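Local coordinates for protein ZYG-9 (Caenorhabditis elegans, PDB 2OF3) that organizes microtubules and spindle poles during mitosis and meiosis in the one-cell embryo, as a TOG-domain protein of the XMAP215/Dis1 family, at residues E9-R14 with N84-L89; L3-N8 with N45-S50. All blocks are in the same frame, centred on the assembly; numbering follows the deposited sequence.

Contact 1: residues E9-R14 with N84-L89; sequences EDKKQR and NSDLLL
Arg14 and Asp86 form the charged heart of this buried contact. A bend at chi3 of Arg14 (-71°) turns NE toward the acid, and the guanidinium grips the carboxylate side-on: NE of Arg14 donates to OD2 of Asp86 over 2.8 Å, and NH2 of Arg14 reaches OD1 of Asp86, also at 2.8 Å. Both bonds are nearly straight, both oxygens use their syn lone pairs, and the two planes lie only 13° apart. Arginine suits the place because its forked end can pay for a buried aspartate at two points.

Lysine's long chain lets Lys11 slide past Asp86 to a small hydroxyl: its NZ donates to OG of Ser85 at 2.8 Å and also to the carbonyl of Leu82. Its charge would probably favour the ionised acid. A water bridges NH1 of Arg14 and OD1 of Asn84, whose ND2 bonds to the carbonyl of Ser80.

Van der Waals packing completes the contact. Leucine offers a methyl, CD1 of Leu87, over the centre of one guanidinium face, 3.5 Å from CZ of Arg14; backbone C of Asp10 and N of Lys11 lie over the opposite face, toward its rim. A leucine in place of Arg14 would probably leave the Asp86 carboxylate without its two-point mate.

Segments 10-14 and 85-89 run at 66° to each other; beyond them, Leu87 packs on helix 33-44 and Ser85 on helix 101-120.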
loop_
_atom_site.group_PDB
_atom_site.type_symbol
_atom_site.label_atom_id
_atom_site.label_comp_id
_atom_site.label_asym_id
_atom_site.label_seq_id
_atom_site.Cartn_x
_atom_site.Cartn_y
_atom_site.Cartn_z
ATOM N N GLU A 9 -19.740 7.859 -13.229
ATOM C CA GLU A 9 -18.364 8.266 -13.465
ATOM C C GLU A 9 -17.959 9.459 -12.613
ATOM O O GLU A 9 -17.122 10.278 -13.027
ATOM C CB GLU A 9 -18.228 8.629 -14.929
ATOM C CG GLU A 9 -18.254 7.406 -15.794
ATOM C CD GLU A 9 -18.103 7.743 -17.242
ATOM O OE1 GLU A 9 -17.166 8.512 -17.606
ATOM O OE2 GLU A 9 -18.936 7.222 -18.031
ATOM N N ASP A 10 -18.530 9.576 -11.418
ATOM C CA ASP A 10 -18.192 10.734 -10.561
ATOM C C ASP A 10 -16.761 10.681 -10.050
ATOM O O ASP A 10 -16.248 11.681 -9.638
ATOM C CB ASP A 10 -19.151 10.858 -9.392
ATOM C CG ASP A 10 -20.517 11.345 -9.817
ATOM O OD1 ASP A 10 -20.754 11.503 -11.036
ATOM O OD2 ASP A 10 -21.394 11.534 -8.946
ATOM N N LYS A 11 -16.106 9.527 -10.078
ATOM C CA LYS A 11 -14.650 9.472 -9.813
ATOM C C LYS A 11 -13.847 10.476 -10.608
ATOM O O LYS A 11 -12.941 11.110 -10.073
ATOM C CB LYS A 11 -14.089 8.055 -10.053
ATOM C CG LYS A 11 -12.617 7.909 -9.609
ATOM C CD LYS A 11 -12.057 6.527 -10.051
ATOM C CE LYS A 11 -12.542 5.457 -9.145
ATOM N NZ LYS A 11 -12.166 4.131 -9.816
ATOM N N LYS A 12 -14.133 10.621 -11.897
ATOM C CA LYS A 12 -13.417 11.630 -12.696
ATOM C C LYS A 12 -13.582 13.057 -12.137
ATOM O O LYS A 12 -12.613 13.826 -12.155
ATOM C CB LYS A 12 -13.877 11.669 -14.162
ATOM C CG LYS A 12 -13.597 10.435 -14.994
ATOM C CD LYS A 12 -14.287 10.617 -16.432
ATOM C CE LYS A 12 -14.136 9.316 -17.298
ATOM N NZ LYS A 12 -14.829 8.069 -16.720
ATOM N N GLN A 13 -14.799 13.409 -11.703
ATOM C CA GLN A 13 -15.105 14.682 -11.078
ATOM C C GLN A 13 -14.348 14.842 -9.735
ATOM O O GLN A 13 -13.833 15.908 -9.466
ATOM C CB GLN A 13 -16.633 14.864 -10.889
ATOM C CG GLN A 13 -17.080 16.270 -10.256
ATOM C CD GLN A 13 -16.736 17.464 -11.180
ATOM O OE1 GLN A 13 -16.618 17.282 -12.391
ATOM N NE2 GLN A 13 -16.504 18.660 -10.601
ATOM N N ARG A 14 -14.239 13.788 -8.931
ATOM C CA ARG A 14 -13.496 13.843 -7.656
ATOM C C ARG A 14 -12.014 14.033 -7.881
ATOM O O ARG A 14 -11.416 14.864 -7.163
ATOM C CB ARG A 14 -13.755 12.637 -6.750
ATOM C CG ARG A 14 -15.212 12.534 -6.334
ATOM C CD ARG A 14 -15.364 11.407 -5.256
ATOM N NE ARG A 14 -15.193 10.058 -5.837
ATOM C CZ ARG A 14 -16.155 9.367 -6.416
ATOM N NH1 ARG A 14 -17.382 9.880 -6.575
ATOM N NH2 ARG A 14 -15.882 8.177 -6.899
ATOM N N ASN A 84 -16.634 3.695 -7.185
ATOM C CA ASN A 84 -16.410 4.324 -5.878
ATOM C C ASN A 84 -15.153 3.850 -5.179
ATOM O O ASN A 84 -14.998 4.070 -3.986
ATOM C CB ASN A 84 -17.675 4.140 -4.989
ATOM C CG ASN A 84 -18.829 4.853 -5.559
ATOM O OD1 ASN A 84 -18.885 6.102 -5.541
ATOM N ND2 ASN A 84 -19.727 4.112 -6.179
ATOM N N SER A 85 -14.243 3.241 -5.935
ATOM C CA SER A 85 -13.043 2.621 -5.378
ATOM C C SER A 85 -12.225 3.602 -4.573
ATOM O O SER A 85 -11.731 3.259 -3.477
ATOM C CB SER A 85 -12.153 2.012 -6.458
ATOM O OG SER A 85 -11.523 3.013 -7.301
ATOM N N ASP A 86 -12.083 4.819 -5.074
ATOM C CA ASP A 86 -11.306 5.827 -4.371
ATOM C C ASP A 86 -11.895 6.136 -2.983
ATOM O O ASP A 86 -11.155 6.279 -2.017
ATOM C CB ASP A 86 -11.149 7.090 -5.259
ATOM C CG ASP A 86 -12.495 7.764 -5.614
ATOM O OD1 ASP A 86 -13.412 7.053 -6.113
ATOM O OD2 ASP A 86 -12.655 9.026 -5.417
ATOM N N LEU A 87 -13.206 6.202 -2.865
ATOM C CA LEU A 87 -13.857 6.565 -1.586
ATOM C C LEU A 87 -13.884 5.395 -0.655
ATOM O O LEU A 87 -13.754 5.570 0.559
ATOM C CB LEU A 87 -15.294 7.054 -1.835
ATOM C CG LEU A 87 -15.417 8.273 -2.793
ATOM C CD1 LEU A 87 -16.921 8.603 -3.096
ATOM C CD2 LEU A 87 -14.716 9.490 -2.185
ATOM N N LEU A 88 -14.049 4.195 -1.210
ATOM C CA LEU A 88 -14.061 2.978 -0.374
ATOM C C LEU A 88 -12.707 2.711 0.189
ATOM O O LEU A 88 -12.600 2.404 1.377
ATOM C CB LEU A 88 -14.582 1.781 -1.163
ATOM C CG LEU A 88 -16.061 1.872 -1.558
ATOM C CD1 LEU A 88 -16.403 0.661 -2.413
ATOM C CD2 LEU A 88 -17.043 2.061 -0.350
ATOM N N LEU A 89 -11.649 2.887 -0.607
ATOM C CA LEU A 89 -10.302 2.703 -0.102
ATOM C C LEU A 89 -9.966 3.742 0.952
ATOM O O LEU A 89 -9.331 3.404 1.958
ATOM C CB LEU A 89 -9.267 2.655 -1.252
ATOM C CG LEU A 89 -9.428 1.425 -2.185
ATOM C CD1 LEU A 89 -8.520 1.654 -3.399
ATOM C CD2 LEU A 89 -9.036 0.105 -1.495
HETATM O O HOH W 1 -18.838 7.694 -7.778
#

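Contact 2: residues L3-N8 with N45-S50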
loop_
_atom_site.group_PDB
_atom_site.type_symbol
_atom_site.label_atom_id
_atom_site.label_comp_id
_atom_site.label_asym_id
_atom_site.label_seq_id
_atom_site.Cartn_x
_atom_site.Cartn_y
_atom_site.Cartn_z
ATOM N N LEU A 3 -29.552 0.487 -6.478
ATOM C CA LEU A 3 -28.230 0.052 -6.036
ATOM C C LEU A 3 -27.942 0.653 -4.664
ATOM O O LEU A 3 -28.204 1.845 -4.408
ATOM C CB LEU A 3 -27.171 0.522 -7.051
ATOM C CG LEU A 3 -27.305 0.142 -8.532
ATOM C CD1 LEU A 3 -26.232 0.798 -9.382
ATOM C CD2 LEU A 3 -27.294 -1.380 -8.740
ATOM N N LEU A 4 -27.408 -0.169 -3.777
ATOM C CA LEU A 4 -26.884 0.300 -2.523
ATOM C C LEU A 4 -25.763 1.380 -2.684
ATOM O O LEU A 4 -25.591 2.270 -1.835
ATOM C CB LEU A 4 -26.364 -0.905 -1.797
ATOM C CG LEU A 4 -25.927 -0.694 -0.365
ATOM C CD1 LEU A 4 -27.151 -0.304 0.492
ATOM C CD2 LEU A 4 -25.298 -1.984 0.091
ATOM N N LEU A 5 -25.024 1.293 -3.796
ATOM C CA LEU A 5 -23.851 2.116 -4.057
ATOM C C LEU A 5 -23.875 2.416 -5.514
ATOM O O LEU A 5 -24.156 1.530 -6.299
ATOM C CB LEU A 5 -22.575 1.370 -3.659
ATOM C CG LEU A 5 -21.275 2.169 -3.780
ATOM C CD1 LEU A 5 -21.285 3.405 -2.795
ATOM C CD2 LEU A 5 -20.116 1.184 -3.496
ATOM N N SER A 6 -23.663 3.677 -5.891
ATOM C CA SER A 6 -23.763 4.126 -7.269
ATOM C C SER A 6 -22.835 3.427 -8.287
ATOM O O SER A 6 -21.797 2.858 -7.946
ATOM C CB SER A 6 -23.475 5.637 -7.337
ATOM O OG SER A 6 -22.087 5.862 -7.064
ATOM N N ASP A 7 -23.202 3.527 -9.556
ATOM C CA ASP A 7 -22.357 3.091 -10.637
ATOM C C ASP A 7 -22.451 4.283 -11.586
ATOM O O ASP A 7 -23.404 4.389 -12.365
ATOM C CB ASP A 7 -22.956 1.802 -11.224
ATOM C CG ASP A 7 -22.451 1.474 -12.636
ATOM O OD1 ASP A 7 -21.398 2.028 -13.064
ATOM O OD2 ASP A 7 -23.116 0.645 -13.326
ATOM N N ASN A 8 -21.514 5.213 -11.497
ATOM C CA ASN A 8 -21.476 6.384 -12.367
ATOM C C ASN A 8 -20.005 6.733 -12.600
ATOM O O ASN A 8 -19.091 6.013 -12.167
ATOM C CB ASN A 8 -22.283 7.573 -11.724
ATOM C CG ASN A 8 -21.755 7.967 -10.336
ATOM O OD1 ASN A 8 -20.563 7.827 -10.067
ATOM N ND2 ASN A 8 -22.639 8.425 -9.441
ATOM N N ASN A 45 -23.095 11.330 -1.520
ATOM C CA ASN A 45 -23.617 11.529 -2.877
ATOM C C ASN A 45 -23.670 10.224 -3.683
ATOM O O ASN A 45 -24.151 10.234 -4.825
ATOM C CB ASN A 45 -22.772 12.582 -3.626
ATOM C CG ASN A 45 -22.920 13.998 -3.039
ATOM O OD1 ASN A 45 -23.991 14.362 -2.486
ATOM N ND2 ASN A 45 -21.875 14.817 -3.193
ATOM N N GLN A 46 -23.175 9.115 -3.116
ATOM C CA GLN A 46 -23.008 7.822 -3.851
ATOM C C GLN A 46 -23.713 6.596 -3.233
ATOM O O GLN A 46 -24.009 5.636 -3.921
ATOM C CB GLN A 46 -21.496 7.454 -4.002
ATOM C CG GLN A 46 -20.612 8.560 -4.586
ATOM C CD GLN A 46 -21.132 9.119 -5.895
ATOM O OE1 GLN A 46 -21.873 8.455 -6.655
ATOM N NE2 GLN A 46 -20.764 10.371 -6.162
ATOM N N ALA A 47 -23.989 6.654 -1.936
ATOM C CA ALA A 47 -24.453 5.540 -1.139
ATOM C C ALA A 47 -25.824 5.851 -0.499
ATOM O O ALA A 47 -26.065 6.951 -0.001
ATOM C CB ALA A 47 -23.415 5.218 -0.010
ATOM N N LYS A 48 -26.692 4.842 -0.466
ATOM C CA LYS A 48 -27.923 4.873 0.339
ATOM C C LYS A 48 -27.663 5.166 1.842
ATOM O O LYS A 48 -26.664 4.709 2.442
ATOM C CB LYS A 48 -28.645 3.510 0.223
ATOM C CG LYS A 48 -29.329 3.246 -1.118
ATOM C CD LYS A 48 -30.093 1.903 -0.973
ATOM C CE LYS A 48 -31.173 1.779 -2.082
ATOM N NZ LYS A 48 -31.222 3.126 -2.761
ATOM N N VAL A 49 -28.613 5.859 2.474
ATOM C CA VAL A 49 -28.418 6.282 3.854
ATOM C C VAL A 49 -28.245 5.110 4.780
ATOM O O VAL A 49 -27.532 5.230 5.768
ATOM C CB VAL A 49 -29.549 7.249 4.365
ATOM C CG1 VAL A 49 -29.858 8.295 3.331
ATOM C CG2 VAL A 49 -30.800 6.465 4.705
ATOM N N SER A 50 -28.844 3.953 4.482
ATOM C CA SER A 50 -28.630 2.796 5.387
ATOM C C SER A 50 -27.230 2.275 5.341
ATOM O O SER A 50 -26.713 1.848 6.376
ATOM C CB SER A 50 -29.572 1.624 5.087
ATOM O OG SER A 50 -29.396 1.185 3.760
#
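Chi1 of Gln46 (-52°) sets CG anti to its carbonyl carbon, and a bend at chi2 (-53°) turns CD toward Ser6 and Asn8. Ser6 holds OG between its backbone N and carbonyl carbon (chi1 70°), close to the amide of Gln46.

There OE1 of Gln46 accepts two hydrogen bonds. OG of Ser6 donates to it over a short 2.6 Å, tilted somewhat from the carbonyl plane, while ND2 of Asn8 approaches OE1 of Gln46 in that plane, on a lone pair, at 2.9 Å. The two amides stand almost perpendicular. Glutamine fits because one amide can accept on its oxygen and donate on its nitrogen, NE2 bonding to Asp10. Serine fits because its small hydroxyl both donates here and accepts from Asn84.

The backbones pair as well: N of Ser6 bonds to O of Gln46 at 2.8 Å, and N of Lys48 to O of Leu4 at 3.1 Å, which makes Leu5 and Ala47 a non-hydrogen-bonded pair in a single antiparallel beta bridge.

Apolar contacts flank the bridge. CD1 of Leu5 rests 3.9 Å from CB of Ala47, and the side chain of Leu5 also packs on Leu70 and Leu73 of helix 60-76. CD1 of Leu4 meets the aliphatic part of Lys48, 4.0 Å from its CD.

This isolated bridge lays the N-terminal segment 3-8 along the link between helices 33-44 and 49-55, two non-helical pieces joined within a TOG domain, a fold built from HEAT-type helical repeats.

Contacts 1 and 2 lie with their centres 12 Å apart, at the N-terminal end of the elongated helical chain. Along the sequence their segments alternate: 3-8 runs directly into 9-14, then come 45-50 and 84-89. The N-terminal segment thus reaches first the link between helices 33-44 and 49-55, and then, as helix 10-19, the start of helix 85-95. The two contacts also touch, OD1 of Asn84 packing on CG of Gln46 alongside the polar links between them. Together they fix segment 3-8 and helix 10-19 against helices 33-44 and 85-95 and the link 45-48.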